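Local atomic coordinates of UDP-galactopyranose mutase (Deinococcus radiodurans, PDB entry 3HDQ), a protein that binds FAD and UDP-galactose and, as a UDP-galactopyranose mutase, probably interconverts the pyranose and furanose forms of the sugar nucleotide. Residues A[182-187]-A[335-340]; A[302-307]-A[325-330]; A[267-272]-A[346-351]. All coordinates share one frame; numbering follows the deposited sequence.

Contact 1: A[182-187]-A[335-340]; sequences KQWGLD and YPVPRP. With GDU (galactose-uridine-5'-diphosphate), chain K.
Trp184 and Val337 mark the nearest approach of the two backbones, 7.7 Å between their CA atoms, where the end of helix 159-184 and the chain leaving strand 320-336 run in much the same direction, 22° apart. Side chains fill the space between them. The indole of Trp184 pushes its six-membered ring against 335-338: Pro336 O lies near the ring plane at its edge, 3.2 Å from Trp184 CZ3, and the same carbon packs 3.9 Å from Tyr335 CB. Val337 CG2 and Pro338 CD complete this surround, both at ordinary van der Waals range. In Gln183, chi1 of 171° sets CG anti to the backbone N, and the chain bends at chi2; NE2 lies over one face of the Tyr335 ring, offset toward the rim, 3.3 Å from Tyr335 CZ. The amide stands steeply to that ring, while CG of the same residue covers one face of the Trp184 indole. Gln183, Trp184 and Tyr335 form part of the wall of the UDP-galactose pocket. Trp184 NE1 donates to GDU O3D, a ribose hydroxyl oxygen, at 3.0 Å, the N-H somewhat bent at 144°, and Tyr335 OH donates to GDU O1B, on the outer phosphate, at 2.8 Å. An alanine in place of Trp184 would probably leave O3D without its indole donor and open a gap beside Tyr335 CB, Pro336 O and Pro338 CD. Past Gly185, where the chain leaves the helix with positive phi, Leu186 points toward 335-340 and sets CD2 4.0 Å from Val337 CG1. Its CG also lies over the centre of the Arg339 guanidinium, whose NE is hydrogen-bonded to the carbonyl oxygen of Glu190.

Contact 2: A[302-307]-A[325-330]; sequences AYTRVS and EYPRAE. With GDU (galactose-uridine-5'-diphosphate), chain K.
Arg305 and Glu325 form a salt bridge, the guanidinium gripping the carboxylate side-on, with two nitrogens on two oxygens. Arg305 NE reaches Glu325 OE1 at 2.7 Å from above the carboxylate plane, and Arg305 NH2 meets Glu325 OE2 at 3.1 Å on the syn lone pair, close to the guanidinium plane. The arginine chain is extended from CG to NE, and its far corner serves the ligand: Arg305 NH1 donates to GDU O3B, the oxygen between the outer phosphate and the galactose, at 2.9 Å and nearly straight (167°). NH2 adds weak bonds to O1B and O3B. A water donates to Glu325 OE1 at 2.8 Å and also reaches Ser307 OG.

Between the backbones, Thr304 N donates to Glu325 O over 3.1 Å, and Glu325 N donates back to Arg305 O.

Apolar and aromatic packing completes the contact. Tyr303 CB sits over the centre of the Tyr326 ring, 4.1 Å from its centroid, and the Tyr303 ring turns its edge to that face in an offset edge-to-face pair, planes 79° apart. Thr304 CG2 and Pro327 CG meet tip to tip at 3.5 Å.

Toward the substrate Glu325, which also touches the FAD, acts as a second-shell residue: the two-point salt bridge limits rotation of the guanidinium that binds the diphosphate.

Contact 3: A[267-272]-A[346-351]; sequences FCYGKL and YKKYEA
A type I beta turn from Phe267 to Gly270 is fastened to helix 340-355 by the phenol of Tyr349. That hydroxyl bridges the turn: Tyr349 OH accepts from Tyr269 N at 3.0 Å and donates to Gly270 O at 2.6 Å, the donor lying in the carbonyl plane on a lone pair. The side chains of Tyr269 and Tyr349 slide past each other in opposite directions. Tyr269 CD2 lies over one face of the Tyr349 ring, 3.7 Å from Tyr349 CE2, which makes an edge-to-face pair with planes 70° apart. The Tyr269 ring is itself clasped on both faces. Cys268 SG covers one, and Lys348 CB covers the other, 4.1 Å from the centroid. The bent lysine chain returns Lys348 NZ to 4.4 Å from the Tyr269 centroid, an off-centre cation-pi contact. Leu272 CG packs 4.2 Å from Tyr349 CD1, and Leu272 CD1 lies beside the Tyr346 ring. Helix 261-264 flanks this end: Leu272 and Tyr346 both rest on Val261, and Tyr349 touches Asp262; the loop holding 267-272 runs from this helix into strand 274-284.

Contacts 1 and 2 belong to the substrate site and share strand 320-336; both touch the bound UDP-galactose, and Lys182 of the first probably hydrogen-bonds to Tyr303 O of the second. Contact 1 is buried and mostly apolar between its segments, with Trp184 NE1 and Tyr335 OH turned to the ligand. Contact 2, partly buried, joins neighbouring strands of the mixed sheet and buries the Arg305-Glu325 pair, with its tyrosines nearer the surface. Contact 3 lies farther out, its centre about 17 Å from that of contact 1 and about 27 Å from that of contact 2, and ties a loop to helix 340-355, which follows strand 320-336, through tyrosine packing and one bridging hydroxyl, without a ligand.

Contact 1: A[182-187]-A[335-340]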
# COMPACT_ATOMS: atom_id res chain seq x y z
N LYS A 182 24.53 -24.30 -1.99
CA LYS A 182 24.44 -22.91 -1.54
C LYS A 182 23.02 -22.55 -1.06
O LYS A 182 22.85 -21.97 0.01
CB LYS A 182 24.92 -21.96 -2.64
CG LYS A 182 25.13 -20.53 -2.18
CD LYS A 182 26.01 -19.74 -3.16
CE LYS A 182 25.37 -19.60 -4.53
NZ LYS A 182 26.23 -18.81 -5.46
N GLN A 183 22.01 -22.93 -1.84
CA GLN A 183 20.61 -22.65 -1.52
C GLN A 183 20.10 -23.34 -0.25
O GLN A 183 19.41 -22.71 0.56
CB GLN A 183 19.71 -23.02 -2.71
CG GLN A 183 18.20 -22.97 -2.43
CD GLN A 183 17.70 -21.59 -2.00
OE1 GLN A 183 18.44 -20.62 -1.98
NE2 GLN A 183 16.42 -21.51 -1.67
N TRP A 184 20.43 -24.61 -0.07
CA TRP A 184 19.85 -25.38 1.04
C TRP A 184 20.79 -25.61 2.21
O TRP A 184 20.35 -25.91 3.33
CB TRP A 184 19.36 -26.73 0.53
CG TRP A 184 18.35 -26.58 -0.52
CD1 TRP A 184 18.56 -26.56 -1.87
CD2 TRP A 184 16.94 -26.40 -0.33
NE1 TRP A 184 17.37 -26.39 -2.53
CE2 TRP A 184 16.36 -26.29 -1.61
CE3 TRP A 184 16.12 -26.33 0.80
CZ2 TRP A 184 14.99 -26.12 -1.79
CZ3 TRP A 184 14.76 -26.15 0.62
CH2 TRP A 184 14.21 -26.05 -0.67
N GLY A 185 22.08 -25.49 1.97
CA GLY A 185 23.06 -25.84 2.98
C GLY A 185 23.15 -27.35 3.06
O GLY A 185 23.69 -27.88 4.03
N LEU A 186 22.62 -28.02 2.05
CA LEU A 186 22.69 -29.47 1.92
C LEU A 186 23.23 -29.86 0.53
O LEU A 186 23.00 -29.14 -0.44
CB LEU A 186 21.30 -30.10 2.08
CG LEU A 186 20.69 -30.49 3.44
CD1 LEU A 186 21.77 -30.66 4.50
CD2 LEU A 186 19.64 -29.50 3.89
N ASP A 187 23.92 -30.99 0.43
CA ASP A 187 24.24 -31.58 -0.87
C ASP A 187 22.95 -32.15 -1.44
O ASP A 187 22.07 -32.55 -0.68
CB ASP A 187 25.28 -32.69 -0.73
CG ASP A 187 25.74 -33.24 -2.07
OD1 ASP A 187 26.69 -32.68 -2.65
OD2 ASP A 187 25.16 -34.24 -2.56
N TYR A 335 10.91 -21.73 2.65
CA TYR A 335 10.94 -23.02 1.98
C TYR A 335 10.87 -24.17 2.97
O TYR A 335 11.66 -24.22 3.91
CB TYR A 335 12.26 -23.21 1.23
CG TYR A 335 12.60 -22.21 0.14
CD1 TYR A 335 13.19 -20.99 0.45
CD2 TYR A 335 12.39 -22.52 -1.20
CE1 TYR A 335 13.52 -20.10 -0.54
CE2 TYR A 335 12.72 -21.62 -2.20
CZ TYR A 335 13.29 -20.42 -1.86
OH TYR A 335 13.62 -19.53 -2.85
N PRO A 336 9.96 -25.13 2.75
CA PRO A 336 10.15 -26.41 3.44
C PRO A 336 11.42 -27.05 2.88
O PRO A 336 11.86 -26.68 1.79
CB PRO A 336 8.94 -27.24 3.00
CG PRO A 336 8.04 -26.31 2.25
CD PRO A 336 8.89 -25.20 1.74
N VAL A 337 12.00 -28.01 3.61
CA VAL A 337 13.23 -28.67 3.20
C VAL A 337 12.99 -30.16 2.93
O VAL A 337 13.24 -31.00 3.79
CB VAL A 337 14.32 -28.49 4.28
CG1 VAL A 337 15.65 -29.09 3.83
CG2 VAL A 337 14.48 -27.01 4.63
N PRO A 338 12.51 -30.50 1.72
CA PRO A 338 12.11 -31.88 1.44
C PRO A 338 13.29 -32.87 1.52
O PRO A 338 14.20 -32.83 0.71
CB PRO A 338 11.55 -31.80 0.01
CG PRO A 338 11.26 -30.34 -0.21
CD PRO A 338 12.33 -29.63 0.54
N ARG A 339 13.25 -33.73 2.54
CA ARG A 339 14.19 -34.83 2.72
C ARG A 339 13.59 -35.72 3.79
O ARG A 339 12.78 -35.25 4.60
CB ARG A 339 15.57 -34.33 3.14
CG ARG A 339 15.58 -33.52 4.40
CD ARG A 339 16.89 -32.78 4.58
NE ARG A 339 18.05 -33.67 4.62
CZ ARG A 339 18.88 -33.75 5.65
NH1 ARG A 339 18.67 -33.00 6.72
NH2 ARG A 339 19.93 -34.57 5.63
N PRO A 340 13.97 -37.01 3.82
CA PRO A 340 13.36 -38.00 4.72
C PRO A 340 13.31 -37.59 6.21
O PRO A 340 12.27 -37.80 6.84
CB PRO A 340 14.23 -39.24 4.52
CG PRO A 340 14.78 -39.08 3.12
CD PRO A 340 15.03 -37.60 2.99
N1 GDU K . 18.54 -25.55 -9.16
C2 GDU K . 19.76 -25.46 -9.45
N3 GDU K . 20.48 -24.75 -10.21
C4 GDU K . 19.78 -23.81 -10.87
C5 GDU K . 18.31 -23.76 -10.65
C6 GDU K . 17.75 -24.63 -9.79
O2 GDU K . 20.54 -26.42 -8.74
O4 GDU K . 20.34 -23.01 -11.62
C1D GDU K . 18.00 -26.48 -8.21
C2D GDU K . 18.10 -26.13 -6.71
O2D GDU K . 18.11 -27.29 -5.88
C3D GDU K . 16.84 -25.31 -6.53
C4D GDU K . 15.86 -26.21 -7.28
O4D GDU K . 16.60 -26.73 -8.39
O3D GDU K . 16.52 -25.14 -5.15
C5D GDU K . 14.48 -25.63 -7.56
O5D GDU K . 14.74 -24.51 -8.42
PA GDU K . 13.83 -23.21 -8.43
O1A GDU K . 14.18 -22.41 -9.64
O2A GDU K . 12.42 -23.64 -8.52
O3A GDU K . 14.15 -22.30 -7.16
PB GDU K . 13.09 -21.31 -6.53
O1B GDU K . 13.86 -20.75 -5.39
O2B GDU K . 11.86 -21.91 -5.97
O3B GDU K . 12.72 -20.07 -7.48
C1' GDU K . 11.63 -19.12 -7.49
C2' GDU K . 10.43 -19.74 -8.24
C3' GDU K . 11.01 -20.31 -9.56
C4' GDU K . 11.44 -19.10 -10.44
C5' GDU K . 12.39 -18.19 -9.61
C6' GDU K . 12.67 -16.81 -10.27
O2' GDU K . 9.75 -20.72 -7.43
O3' GDU K . 10.01 -21.13 -10.19
O4' GDU K . 10.25 -18.39 -10.84
O5' GDU K . 12.10 -17.95 -8.21
O6' GDU K . 13.93 -16.77 -10.98

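Contact 2: A[302-307]-A[325-330]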
# COMPACT_ATOMS: atom_id res chain seq x y z
N ALA A 302 28.27 -15.35 -2.85
CA ALA A 302 27.48 -15.85 -1.73
C ALA A 302 26.00 -15.89 -2.06
O ALA A 302 25.24 -16.64 -1.46
CB ALA A 302 27.72 -15.02 -0.48
N TYR A 303 25.59 -15.07 -3.03
CA TYR A 303 24.19 -15.08 -3.47
C TYR A 303 23.90 -16.13 -4.53
O TYR A 303 24.77 -16.53 -5.30
CB TYR A 303 23.73 -13.69 -3.96
CG TYR A 303 24.73 -12.94 -4.82
CD1 TYR A 303 24.79 -13.15 -6.20
CD2 TYR A 303 25.60 -12.02 -4.25
CE1 TYR A 303 25.70 -12.45 -6.98
CE2 TYR A 303 26.52 -11.32 -5.03
CZ TYR A 303 26.56 -11.54 -6.39
OH TYR A 303 27.47 -10.85 -7.16
N THR A 304 22.65 -16.59 -4.56
CA THR A 304 22.22 -17.58 -5.52
C THR A 304 21.85 -16.94 -6.86
O THR A 304 22.09 -17.53 -7.90
CB THR A 304 20.99 -18.36 -5.01
OG1 THR A 304 20.05 -17.43 -4.44
CG2 THR A 304 21.40 -19.39 -3.96
N ARG A 305 21.26 -15.75 -6.81
CA ARG A 305 20.79 -15.09 -8.03
C ARG A 305 20.54 -13.59 -7.87
O ARG A 305 20.45 -13.07 -6.75
CB ARG A 305 19.52 -15.78 -8.55
CG ARG A 305 18.41 -15.87 -7.54
CD ARG A 305 17.17 -16.56 -8.07
NE ARG A 305 16.19 -16.66 -7.00
CZ ARG A 305 15.21 -17.55 -6.93
NH1 ARG A 305 15.04 -18.46 -7.89
NH2 ARG A 305 14.39 -17.53 -5.89
N VAL A 306 20.47 -12.90 -9.01
CA VAL A 306 20.07 -11.51 -9.10
C VAL A 306 18.90 -11.43 -10.05
O VAL A 306 18.94 -12.02 -11.13
CB VAL A 306 21.13 -10.61 -9.78
CG1 VAL A 306 21.10 -9.20 -9.18
CG2 VAL A 306 22.49 -11.23 -9.73
N SER A 307 17.90 -10.65 -9.68
CA SER A 307 16.74 -10.45 -10.54
C SER A 307 16.51 -8.97 -10.77
O SER A 307 16.82 -8.14 -9.91
CB SER A 307 15.50 -11.12 -9.94
OG SER A 307 15.72 -12.51 -9.80
N GLU A 325 19.66 -12.39 -3.69
CA GLU A 325 19.21 -13.29 -2.62
C GLU A 325 20.34 -14.09 -1.97
O GLU A 325 21.07 -14.82 -2.64
CB GLU A 325 18.17 -14.28 -3.15
CG GLU A 325 16.87 -13.68 -3.57
CD GLU A 325 16.02 -14.68 -4.32
OE1 GLU A 325 15.78 -14.46 -5.52
OE2 GLU A 325 15.63 -15.71 -3.71
N TYR A 326 20.44 -13.97 -0.65
CA TYR A 326 21.38 -14.78 0.12
C TYR A 326 20.62 -15.82 0.96
O TYR A 326 19.82 -15.46 1.83
CB TYR A 326 22.22 -13.89 1.03
CG TYR A 326 23.01 -12.81 0.31
CD1 TYR A 326 22.37 -11.72 -0.27
CD2 TYR A 326 24.40 -12.88 0.23
CE1 TYR A 326 23.10 -10.73 -0.93
CE2 TYR A 326 25.13 -11.90 -0.43
CZ TYR A 326 24.48 -10.82 -1.01
OH TYR A 326 25.21 -9.84 -1.66
N PRO A 327 20.88 -17.11 0.72
CA PRO A 327 20.29 -18.20 1.51
C PRO A 327 20.66 -18.07 2.99
O PRO A 327 21.82 -17.81 3.30
CB PRO A 327 20.96 -19.45 0.93
CG PRO A 327 21.37 -19.06 -0.45
CD PRO A 327 21.75 -17.60 -0.35
N ARG A 328 19.68 -18.25 3.87
CA ARG A 328 19.91 -18.17 5.31
C ARG A 328 19.32 -19.37 6.05
O ARG A 328 18.22 -19.82 5.75
CB ARG A 328 19.32 -16.87 5.88
CG ARG A 328 20.03 -15.61 5.43
CD ARG A 328 21.42 -15.47 6.06
NE ARG A 328 22.17 -14.34 5.51
CZ ARG A 328 23.23 -14.44 4.72
NH1 ARG A 328 23.68 -15.64 4.38
NH2 ARG A 328 23.85 -13.35 4.26
N ALA A 329 20.05 -19.88 7.04
CA ALA A 329 19.49 -20.90 7.91
C ALA A 329 18.46 -20.30 8.86
O ALA A 329 17.53 -20.98 9.30
CB ALA A 329 20.60 -21.57 8.69
N GLU A 330 18.61 -19.02 9.16
CA GLU A 330 17.85 -18.36 10.21
C GLU A 330 16.98 -17.24 9.65
O GLU A 330 17.41 -16.52 8.75
CB GLU A 330 18.83 -17.77 11.22
CG GLU A 330 18.56 -18.12 12.66
CD GLU A 330 19.34 -19.34 13.11
OE1 GLU A 330 20.15 -19.20 14.06
OE2 GLU A 330 19.16 -20.43 12.52
N1 GDU K . 18.54 -25.55 -9.16
C2 GDU K . 19.76 -25.46 -9.45
N3 GDU K . 20.48 -24.75 -10.21
C4 GDU K . 19.78 -23.81 -10.87
C5 GDU K . 18.31 -23.76 -10.65
C6 GDU K . 17.75 -24.63 -9.79
O2 GDU K . 20.54 -26.42 -8.74
O4 GDU K . 20.34 -23.01 -11.62
C1D GDU K . 18.00 -26.48 -8.21
C2D GDU K . 18.10 -26.13 -6.71
O2D GDU K . 18.11 -27.29 -5.88
C3D GDU K . 16.84 -25.31 -6.53
C4D GDU K . 15.86 -26.21 -7.28
O4D GDU K . 16.60 -26.73 -8.39
O3D GDU K . 16.52 -25.14 -5.15
C5D GDU K . 14.48 -25.63 -7.56
O5D GDU K . 14.74 -24.51 -8.42
PA GDU K . 13.83 -23.21 -8.43
O1A GDU K . 14.18 -22.41 -9.64
O2A GDU K . 12.42 -23.64 -8.52
O3A GDU K . 14.15 -22.30 -7.16
PB GDU K . 13.09 -21.31 -6.53
O1B GDU K . 13.86 -20.75 -5.39
O2B GDU K . 11.86 -21.91 -5.97
O3B GDU K . 12.72 -20.07 -7.48
C1' GDU K . 11.63 -19.12 -7.49
C2' GDU K . 10.43 -19.74 -8.24
C3' GDU K . 11.01 -20.31 -9.56
C4' GDU K . 11.44 -19.10 -10.44
C5' GDU K . 12.39 -18.19 -9.61
C6' GDU K . 12.67 -16.81 -10.27
O2' GDU K . 9.75 -20.72 -7.43
O3' GDU K . 10.01 -21.13 -10.19
O4' GDU K . 10.25 -18.39 -10.84
O5' GDU K . 12.10 -17.95 -8.21
O6' GDU K . 13.93 -16.77 -10.98
O HOH W 1 16.89 -12.47 -7.13

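Contact 3: A[267-272]-A[346-351]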
# COMPACT_ATOMS: atom_id res chain seq x y z
N PHE A 267 6.31 -26.06 18.76
CA PHE A 267 7.53 -26.85 18.52
C PHE A 267 7.61 -28.07 19.44
O PHE A 267 8.69 -28.50 19.82
CB PHE A 267 8.77 -25.96 18.67
CG PHE A 267 8.65 -24.63 17.96
CD1 PHE A 267 8.90 -24.53 16.59
CD2 PHE A 267 8.28 -23.48 18.65
CE1 PHE A 267 8.79 -23.31 15.93
CE2 PHE A 267 8.17 -22.26 18.00
CZ PHE A 267 8.42 -22.17 16.63
N CYS A 268 6.45 -28.62 19.78
CA CYS A 268 6.36 -29.75 20.71
C CYS A 268 7.12 -31.00 20.24
O CYS A 268 7.39 -31.90 21.05
CB CYS A 268 4.90 -30.08 21.05
SG CYS A 268 3.93 -30.87 19.75
N TYR A 269 7.47 -31.08 18.96
CA TYR A 269 8.28 -32.19 18.49
C TYR A 269 9.65 -31.73 18.02
O TYR A 269 10.36 -32.47 17.36
CB TYR A 269 7.61 -32.96 17.34
CG TYR A 269 6.27 -33.60 17.66
CD1 TYR A 269 6.16 -34.61 18.61
CD2 TYR A 269 5.12 -33.22 16.98
CE1 TYR A 269 4.93 -35.20 18.89
CE2 TYR A 269 3.89 -33.80 17.25
CZ TYR A 269 3.80 -34.79 18.21
OH TYR A 269 2.58 -35.36 18.47
N GLY A 270 10.02 -30.50 18.36
CA GLY A 270 11.26 -29.93 17.89
C GLY A 270 11.06 -29.06 16.65
O GLY A 270 9.97 -29.02 16.08
N LYS A 271 12.12 -28.37 16.23
CA LYS A 271 12.00 -27.43 15.12
C LYS A 271 11.91 -28.12 13.76
O LYS A 271 12.77 -28.93 13.42
CB LYS A 271 13.19 -26.45 15.13
CG LYS A 271 13.09 -25.36 14.07
CD LYS A 271 11.95 -24.37 14.36
CE LYS A 271 11.80 -23.32 13.26
NZ LYS A 271 11.12 -23.88 12.05
N LEU A 272 10.84 -27.83 13.01
CA LEU A 272 10.73 -28.26 11.62
C LEU A 272 11.61 -27.33 10.78
O LEU A 272 11.46 -26.11 10.86
CB LEU A 272 9.29 -28.10 11.14
CG LEU A 272 8.61 -29.29 10.46
CD1 LEU A 272 7.50 -28.81 9.54
CD2 LEU A 272 9.61 -30.19 9.71
N TYR A 346 7.46 -33.75 9.88
CA TYR A 346 6.20 -33.17 9.46
C TYR A 346 5.02 -34.11 9.68
O TYR A 346 3.95 -33.68 10.11
CB TYR A 346 6.20 -32.71 8.00
CG TYR A 346 4.81 -32.30 7.56
CD1 TYR A 346 4.19 -31.18 8.10
CD2 TYR A 346 4.10 -33.07 6.65
CE1 TYR A 346 2.90 -30.81 7.72
CE2 TYR A 346 2.81 -32.71 6.26
CZ TYR A 346 2.22 -31.58 6.80
OH TYR A 346 0.95 -31.23 6.41
N LYS A 347 5.22 -35.38 9.37
CA LYS A 347 4.19 -36.41 9.55
C LYS A 347 3.59 -36.35 10.96
O LYS A 347 2.38 -36.53 11.15
CB LYS A 347 4.81 -37.78 9.30
CG LYS A 347 4.04 -38.64 8.31
CD LYS A 347 4.13 -38.06 6.90
CE LYS A 347 4.26 -39.15 5.84
NZ LYS A 347 3.08 -40.07 5.79
N LYS A 348 4.43 -36.08 11.95
CA LYS A 348 3.99 -36.01 13.33
C LYS A 348 3.14 -34.77 13.58
O LYS A 348 2.13 -34.82 14.29
CB LYS A 348 5.20 -36.01 14.28
CG LYS A 348 6.25 -37.06 13.94
CD LYS A 348 6.09 -38.31 14.77
CE LYS A 348 6.52 -38.02 16.19
NZ LYS A 348 7.73 -37.14 16.16
N TYR A 349 3.56 -33.64 13.01
CA TYR A 349 2.82 -32.39 13.17
C TYR A 349 1.50 -32.48 12.43
O TYR A 349 0.49 -31.92 12.86
CB TYR A 349 3.63 -31.19 12.69
CG TYR A 349 4.65 -30.72 13.70
CD1 TYR A 349 6.02 -30.81 13.45
CD2 TYR A 349 4.25 -30.18 14.92
CE1 TYR A 349 6.95 -30.37 14.38
CE2 TYR A 349 5.17 -29.74 15.85
CZ TYR A 349 6.51 -29.83 15.58
OH TYR A 349 7.42 -29.39 16.52
N GLU A 350 1.53 -33.19 11.31
CA GLU A 350 0.36 -33.39 10.47
C GLU A 350 -0.73 -34.18 11.18
O GLU A 350 -1.92 -33.92 10.99
CB GLU A 350 0.78 -34.11 9.18
CG GLU A 350 -0.36 -34.41 8.22
CD GLU A 350 0.13 -35.06 6.92
OE1 GLU A 350 -0.50 -34.83 5.87
OE2 GLU A 350 1.15 -35.78 6.95
N ALA A 351 -0.33 -35.15 12.00
CA ALA A 351 -1.28 -35.92 12.80
C ALA A 351 -1.95 -35.01 13.81
O ALA A 351 -3.15 -35.11 14.05
CB ALA A 351 -0.60 -37.09 13.51